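Local coordinates for protein chitinase A (Cycas revoluta, PDB 4MNK) that probably hydrolyses chitin as a family 18 glycoside hydrolase (class V plant chitinase), here holding N-acetylglucosamine sugars in its cleft, at residues 4-18 with 323-335. Sequence-based numbering, arbitrary orientation.
With NAG (2-acetamido-2-deoxy-beta-D-glucopyranose), chain B; NAG (2-acetamido-2-deoxy-beta-D-glucopyranose), chain C; NAG (2-acetamido-2-deoxy-beta-D-glucopyranose), chain D.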
loop_
_atom_site.group_PDB
_atom_site.type_symbol
_atom_site.label_atom_id
_atom_site.label_comp_id
_atom_site.label_asym_id
_atom_site.label_seq_id
_atom_site.Cartn_x
_atom_site.Cartn_y
_atom_site.Cartn_z
ATOM N N ALA A 4 -17.661 -1.814 2.042
ATOM C CA ALA A 4 -16.534 -2.316 2.883
ATOM C C ALA A 4 -15.411 -2.891 2.021
ATOM O O ALA A 4 -15.470 -4.047 1.594
ATOM C CB ALA A 4 -17.039 -3.351 3.877
ATOM N N LEU A 5 -14.396 -2.071 1.771
ATOM C CA LEU A 5 -13.282 -2.447 0.908
ATOM C C LEU A 5 -12.240 -3.238 1.691
ATOM O O LEU A 5 -11.718 -2.766 2.702
ATOM C CB LEU A 5 -12.661 -1.203 0.263
ATOM C CG LEU A 5 -13.608 -0.354 -0.600
ATOM C CD1 LEU A 5 -13.070 1.055 -0.783
ATOM C CD2 LEU A 5 -13.874 -1.006 -1.947
ATOM N N LYS A 6 -11.965 -4.453 1.225
ATOM C CA LYS A 6 -10.961 -5.323 1.831
ATOM C C LYS A 6 -9.915 -5.587 0.759
ATOM O O LYS A 6 -10.116 -6.409 -0.138
ATOM C CB LYS A 6 -11.601 -6.623 2.322
ATOM C CG LYS A 6 -12.726 -6.415 3.330
ATOM C CD LYS A 6 -13.371 -7.735 3.728
ATOM C CE LYS A 6 -14.395 -7.536 4.836
ATOM N NZ LYS A 6 -15.162 -8.781 5.122
ATOM N N VAL A 7 -8.803 -4.863 0.844
ATOM C CA VAL A 7 -7.870 -4.757 -0.272
ATOM C C VAL A 7 -6.546 -5.455 0.033
ATOM O O VAL A 7 -6.029 -5.369 1.147
ATOM C CB VAL A 7 -7.637 -3.269 -0.636
ATOM C CG1 VAL A 7 -6.668 -3.127 -1.786
ATOM C CG2 VAL A 7 -8.954 -2.592 -0.988
ATOM N N GLY A 8 -6.006 -6.159 -0.959
ATOM C CA GLY A 8 -4.703 -6.805 -0.823
ATOM C C GLY A 8 -3.829 -6.568 -2.036
ATOM O O GLY A 8 -4.314 -6.595 -3.168
ATOM N N PHE A 9 -2.540 -6.341 -1.793
ATOM C CA PHE A 9 -1.559 -6.171 -2.860
ATOM C C PHE A 9 -0.719 -7.426 -3.022
ATOM O O PHE A 9 -0.140 -7.919 -2.049
ATOM C CB PHE A 9 -0.623 -5.004 -2.540
ATOM C CG PHE A 9 -1.223 -3.654 -2.788
ATOM C CD1 PHE A 9 -2.070 -3.070 -1.851
ATOM C CD2 PHE A 9 -0.930 -2.954 -3.955
ATOM C CE1 PHE A 9 -2.629 -1.818 -2.078
ATOM C CE2 PHE A 9 -1.481 -1.697 -4.188
ATOM C CZ PHE A 9 -2.332 -1.130 -3.245
ATOM N N TRP A 10 -0.649 -7.933 -4.254
ATOM C CA TRP A 10 0.223 -9.056 -4.592
ATOM C C TRP A 10 1.358 -8.570 -5.479
ATOM O O TRP A 10 1.107 -8.082 -6.584
ATOM C CB TRP A 10 -0.547 -10.172 -5.301
ATOM C CG TRP A 10 0.347 -11.331 -5.650
ATOM C CD1 TRP A 10 0.779 -12.308 -4.803
ATOM C CD2 TRP A 10 0.948 -11.609 -6.927
ATOM N NE1 TRP A 10 1.598 -13.186 -5.472
ATOM C CE2 TRP A 10 1.723 -12.782 -6.774
ATOM C CE3 TRP A 10 0.904 -10.986 -8.182
ATOM C CZ2 TRP A 10 2.448 -13.348 -7.831
ATOM C CZ3 TRP A 10 1.626 -11.550 -9.234
ATOM C CH2 TRP A 10 2.384 -12.721 -9.048
ATOM N N PRO A 11 2.610 -8.709 -5.011
ATOM C CA PRO A 11 3.733 -8.261 -5.817
ATOM C C PRO A 11 4.263 -9.372 -6.719
ATOM O O PRO A 11 4.516 -10.493 -6.260
ATOM C CB PRO A 11 4.764 -7.859 -4.767
ATOM C CG PRO A 11 4.500 -8.781 -3.614
ATOM C CD PRO A 11 3.054 -9.231 -3.704
ATOM N N ALA A 12 4.430 -9.051 -7.999
ATOM C CA ALA A 12 4.863 -10.025 -8.999
ATOM C C ALA A 12 6.210 -10.695 -8.697
ATOM O O ALA A 12 6.445 -11.820 -9.134
ATOM C CB ALA A 12 4.869 -9.397 -10.382
ATOM N N TYR A 13 7.072 -10.019 -7.935
ATOM C CA TYR A 13 8.388 -10.571 -7.580
ATOM C C TYR A 13 8.278 -11.893 -6.818
ATOM O O TYR A 13 9.218 -12.688 -6.810
ATOM C CB TYR A 13 9.237 -9.559 -6.776
ATOM C CG TYR A 13 8.864 -9.414 -5.303
ATOM C CD1 TYR A 13 9.132 -10.434 -4.386
ATOM C CD2 TYR A 13 8.265 -8.248 -4.826
ATOM C CE1 TYR A 13 8.789 -10.312 -3.046
ATOM C CE2 TYR A 13 7.926 -8.111 -3.480
ATOM C CZ TYR A 13 8.188 -9.150 -2.597
ATOM O OH TYR A 13 7.855 -9.040 -1.265
ATOM N N SER A 14 7.129 -12.118 -6.182
ATOM C CA SER A 14 6.957 -13.248 -5.272
ATOM C C SER A 14 6.416 -14.512 -5.940
ATOM O O SER A 14 6.167 -15.507 -5.261
ATOM C CB SER A 14 6.055 -12.848 -4.097
ATOM O OG SER A 14 4.707 -12.681 -4.513
ATOM N N VAL A 15 6.263 -14.476 -7.263
ATOM C CA VAL A 15 5.555 -15.531 -8.004
ATOM C C VAL A 15 6.028 -16.974 -7.736
ATOM O O VAL A 15 5.199 -17.880 -7.628
ATOM C CB VAL A 15 5.494 -15.222 -9.533
ATOM C CG1 VAL A 15 6.868 -15.351 -10.196
ATOM C CG2 VAL A 15 4.455 -16.098 -10.231
ATOM N N SER A 16 7.339 -17.177 -7.613
ATOM C CA SER A 16 7.891 -18.525 -7.427
ATOM C C SER A 16 7.572 -19.111 -6.050
ATOM O O SER A 16 7.320 -20.311 -5.927
ATOM C CB SER A 16 9.402 -18.545 -7.680
ATOM O OG SER A 16 9.708 -18.152 -9.006
ATOM N N GLU A 17 7.579 -18.265 -5.022
ATOM C CA GLU A 17 7.307 -18.716 -3.654
ATOM C C GLU A 17 5.846 -18.532 -3.239
ATOM O O GLU A 17 5.345 -19.264 -2.386
ATOM C CB GLU A 17 8.260 -18.058 -2.645
ATOM C CG GLU A 17 8.302 -16.535 -2.679
ATOM C CD GLU A 17 9.417 -15.943 -1.822
ATOM O OE1 GLU A 17 9.516 -14.700 -1.764
ATOM O OE2 GLU A 17 10.196 -16.707 -1.212
ATOM N N PHE A 18 5.169 -17.564 -3.855
ATOM C CA PHE A 18 3.771 -17.277 -3.544
ATOM C C PHE A 18 3.022 -16.883 -4.818
ATOM O O PHE A 18 2.786 -15.697 -5.066
ATOM C CB PHE A 18 3.676 -16.175 -2.478
ATOM C CG PHE A 18 2.351 -16.122 -1.765
ATOM C CD1 PHE A 18 2.104 -16.934 -0.662
ATOM C CD2 PHE A 18 1.354 -15.247 -2.186
ATOM C CE1 PHE A 18 0.882 -16.881 0.003
ATOM C CE2 PHE A 18 0.134 -15.184 -1.526
ATOM C CZ PHE A 18 -0.104 -16.003 -0.430
ATOM N N GLY A 323 -13.486 3.813 4.087
ATOM C CA GLY A 323 -13.938 2.911 3.033
ATOM C C GLY A 323 -13.549 1.466 3.284
ATOM O O GLY A 323 -14.228 0.549 2.824
ATOM N N GLY A 324 -12.459 1.271 4.021
ATOM C CA GLY A 324 -11.966 -0.060 4.351
ATOM C C GLY A 324 -10.498 -0.041 4.704
ATOM O O GLY A 324 -9.988 0.950 5.227
ATOM N N TYR A 325 -9.824 -1.150 4.416
ATOM C CA TYR A 325 -8.408 -1.325 4.733
ATOM C C TYR A 325 -7.704 -2.039 3.584
ATOM O O TYR A 325 -8.355 -2.701 2.769
ATOM C CB TYR A 325 -8.238 -2.137 6.025
ATOM C CG TYR A 325 -8.894 -3.500 5.962
ATOM C CD1 TYR A 325 -8.234 -4.592 5.394
ATOM C CD2 TYR A 325 -10.181 -3.697 6.455
ATOM C CE1 TYR A 325 -8.839 -5.840 5.317
ATOM C CE2 TYR A 325 -10.796 -4.944 6.387
ATOM C CZ TYR A 325 -10.117 -6.008 5.818
ATOM O OH TYR A 325 -10.715 -7.243 5.756
ATOM N N PHE A 326 -6.383 -1.901 3.528
ATOM C CA PHE A 326 -5.573 -2.682 2.595
ATOM C C PHE A 326 -4.360 -3.285 3.282
ATOM O O PHE A 326 -3.892 -2.765 4.293
ATOM C CB PHE A 326 -5.180 -1.872 1.339
ATOM C CG PHE A 326 -3.984 -0.969 1.509
ATOM C CD1 PHE A 326 -2.688 -1.474 1.421
ATOM C CD2 PHE A 326 -4.153 0.398 1.696
ATOM C CE1 PHE A 326 -1.585 -0.638 1.551
ATOM C CE2 PHE A 326 -3.053 1.245 1.824
ATOM C CZ PHE A 326 -1.767 0.726 1.754
ATOM N N PHE A 327 -3.860 -4.383 2.721
ATOM C CA PHE A 327 -2.633 -5.007 3.188
ATOM C C PHE A 327 -1.545 -4.931 2.125
ATOM O O PHE A 327 -1.774 -5.297 0.966
ATOM C CB PHE A 327 -2.865 -6.477 3.527
ATOM C CG PHE A 327 -3.647 -6.705 4.787
ATOM C CD1 PHE A 327 -4.956 -7.174 4.734
ATOM C CD2 PHE A 327 -3.068 -6.468 6.032
ATOM C CE1 PHE A 327 -5.675 -7.402 5.905
ATOM C CE2 PHE A 327 -3.779 -6.694 7.206
ATOM C CZ PHE A 327 -5.083 -7.161 7.142
ATOM N N TRP A 328 -0.368 -4.459 2.524
ATOM C CA TRP A 328 0.843 -4.636 1.730
ATOM C C TRP A 328 1.790 -5.544 2.513
ATOM O O TRP A 328 2.201 -5.169 3.611
ATOM C CB TRP A 328 1.559 -3.302 1.451
ATOM C CG TRP A 328 2.852 -3.565 0.738
ATOM C CD1 TRP A 328 4.055 -3.873 1.308
ATOM C CD2 TRP A 328 3.051 -3.630 -0.679
ATOM N NE1 TRP A 328 4.995 -4.107 0.333
ATOM C CE2 TRP A 328 4.407 -3.963 -0.895
ATOM C CE3 TRP A 328 2.221 -3.422 -1.787
ATOM C CZ2 TRP A 328 4.950 -4.096 -2.178
ATOM C CZ3 TRP A 328 2.761 -3.559 -3.062
ATOM C CH2 TRP A 328 4.111 -3.894 -3.245
ATOM N N SER A 329 2.163 -6.720 1.998
ATOM C CA SER A 329 1.681 -7.323 0.756
ATOM C C SER A 329 1.333 -8.780 1.072
ATOM O O SER A 329 1.909 -9.373 1.991
ATOM C CB SER A 329 2.740 -7.229 -0.354
ATOM O OG SER A 329 3.983 -7.803 0.030
ATOM N N VAL A 330 0.399 -9.356 0.320
ATOM C CA VAL A 330 -0.250 -10.607 0.735
ATOM C C VAL A 330 0.657 -11.841 0.774
ATOM O O VAL A 330 0.367 -12.795 1.494
ATOM C CB VAL A 330 -1.550 -10.895 -0.067
ATOM C CG1 VAL A 330 -2.557 -9.770 0.134
ATOM C CG2 VAL A 330 -1.259 -11.111 -1.552
ATOM N N ASN A 331 1.746 -11.815 0.011
ATOM C CA ASN A 331 2.744 -12.886 0.043
ATOM C C ASN A 331 3.477 -12.977 1.380
ATOM O O ASN A 331 4.103 -13.992 1.674
ATOM C CB ASN A 331 3.763 -12.701 -1.083
ATOM C CG ASN A 331 4.556 -11.415 -0.944
ATOM O OD1 ASN A 331 5.786 -11.425 -0.869
ATOM N ND2 ASN A 331 3.854 -10.301 -0.892
ATOM N N GLN A 332 3.393 -11.919 2.184
ATOM C CA GLN A 332 4.130 -11.839 3.449
ATOM C C GLN A 332 3.412 -12.491 4.635
ATOM O O GLN A 332 3.980 -12.592 5.725
ATOM C CB GLN A 332 4.460 -10.382 3.766
ATOM C CG GLN A 332 5.374 -9.704 2.757
ATOM C CD GLN A 332 5.469 -8.201 2.974
ATOM O OE1 GLN A 332 4.510 -7.558 3.417
ATOM N NE2 GLN A 332 6.622 -7.632 2.657
ATOM N N ASP A 333 2.167 -12.912 4.418
ATOM C CA ASP A 333 1.378 -13.631 5.416
ATOM C C ASP A 333 0.819 -14.865 4.716
ATOM O O ASP A 333 -0.341 -14.890 4.281
ATOM C CB ASP A 333 0.262 -12.726 5.954
ATOM C CG ASP A 333 -0.515 -13.340 7.116
ATOM O OD1 ASP A 333 -0.377 -14.549 7.411
ATOM O OD2 ASP A 333 -1.289 -12.586 7.738
ATOM N N ILE A 334 1.662 -15.884 4.592
ATOM C CA ILE A 334 1.348 -17.028 3.733
ATOM C C ILE A 334 0.109 -17.806 4.179
ATOM O O ILE A 334 -0.605 -18.360 3.344
ATOM C CB ILE A 334 2.575 -17.957 3.483
ATOM C CG1 ILE A 334 3.036 -18.648 4.770
ATOM C CG2 ILE A 334 3.717 -17.173 2.830
ATOM C CD1 ILE A 334 3.992 -19.810 4.539
ATOM N N ASP A 335 -0.160 -17.816 5.483
ATOM C CA ASP A 335 -1.339 -18.496 6.022
ATOM C C ASP A 335 -2.560 -17.577 6.138
ATOM O O ASP A 335 -3.614 -17.991 6.629
ATOM C CB ASP A 335 -1.011 -19.145 7.374
ATOM C CG ASP A 335 -0.029 -20.298 7.245
ATOM O OD1 ASP A 335 -0.207 -21.132 6.334
ATOM O OD2 ASP A 335 0.919 -20.371 8.054
HETATM C C1 NAG B . 5.535 1.326 0.129
HETATM C C2 NAG B . 5.334 0.762 -1.285
HETATM C C3 NAG B . 5.791 -0.695 -1.381
HETATM C C4 NAG B . 7.121 -0.965 -0.672
HETATM C C5 NAG B . 7.118 -0.326 0.722
HETATM C C6 NAG B . 8.427 -0.528 1.488
HETATM C C7 NAG B . 2.870 0.417 -1.096
HETATM C C8 NAG B . 1.549 0.630 -1.777
HETATM N N2 NAG B . 3.951 0.868 -1.748
HETATM O O1 NAG B . 5.321 2.719 0.118
HETATM O O3 NAG B . 5.869 -1.080 -2.738
HETATM O O4 NAG B . 7.290 -2.362 -0.565
HETATM O O5 NAG B . 6.846 1.056 0.597
HETATM O O6 NAG B . 9.501 0.073 0.800
HETATM O O7 NAG B . 2.903 -0.143 0.002
HETATM C C1 NAG C . 8.423 -2.810 -1.331
HETATM C C2 NAG C . 8.929 -4.118 -0.734
HETATM C C3 NAG C . 10.148 -4.622 -1.503
HETATM C C4 NAG C . 9.915 -4.638 -3.019
HETATM C C5 NAG C . 9.199 -3.372 -3.516
HETATM C C6 NAG C . 8.691 -3.540 -4.948
HETATM C C7 NAG C . 8.503 -4.469 1.645
HETATM C C8 NAG C . 8.975 -4.215 3.045
HETATM N N2 NAG C . 9.255 -3.955 0.672
HETATM O O3 NAG C . 10.463 -5.921 -1.053
HETATM O O4 NAG C . 11.164 -4.740 -3.676
HETATM O O5 NAG C . 8.098 -3.019 -2.692
HETATM O O6 NAG C . 7.653 -4.498 -4.992
HETATM O O7 NAG C . 7.477 -5.121 1.448
HETATM C C1 NAG D . 11.390 -6.061 -4.202
HETATM C C2 NAG D . 12.426 -5.971 -5.324
HETATM C C3 NAG D . 12.828 -7.354 -5.840
HETATM C C4 NAG D . 13.109 -8.340 -4.707
HETATM C C5 NAG D . 12.005 -8.289 -3.646
HETATM C C6 NAG D . 12.303 -9.190 -2.448
HETATM C C7 NAG D . 12.235 -3.877 -6.589
HETATM C C8 NAG D . 11.628 -3.202 -7.783
HETATM N N2 NAG D . 11.925 -5.164 -6.424
HETATM O O3 NAG D . 13.977 -7.233 -6.650
HETATM O O4 NAG D . 13.207 -9.641 -5.245
HETATM O O5 NAG D . 11.830 -6.958 -3.198
HETATM O O6 NAG D . 13.338 -8.639 -1.661
HETATM O O7 NAG D . 12.966 -3.241 -5.827
HETATM O O HOH W 1 -16.543 1.198 1.475
HETATM O O HOH W 2 6.535 -6.859 -0.619
HETATM O O HOH W 3 8.808 -9.580 1.841
HETATM O O HOH W 4 7.269 -13.823 -0.712
#
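F9 overlaps two aromatic side chains of 323-335. It turns its edge to the face of F326 in an offset edge-to-face pair, centroids 5.3 Å apart. F9 CB lies 3.3 Å from W328 CE3. W328 CG stands anti to the backbone N (chi1 175°), which carries the indole from the strand end to the sugars. One indole face carries the chain B sugar; S329 CB backs the other. W328 NE1 donates to O7 of the chain C sugar at 2.9 Å, and Q332 NE2 grips the same oxygen. A leucine in place of W328 has no indole N-H or flat face; that O7 would probably be left to Q332 and a water, and the chain B sugar without its platform. C5 of the chain D sugar sits over one face of the Y13 ring, and the water links Y13 OH, S329 OG and O7. After the cis peptide before S329, the chain turns into the 3-10 segment 330-332, where V330 N donates a hydrogen bond to F9 O at 2.8 Å. N331 CA sits over the F18 ring. Earlier, the strands pair in parallel, closing the TIM barrel first to last. Strand 30-36 flanks 5-11, strand 234-247 flanks 324-328, and helix 337-346 packs on Y325 and F327.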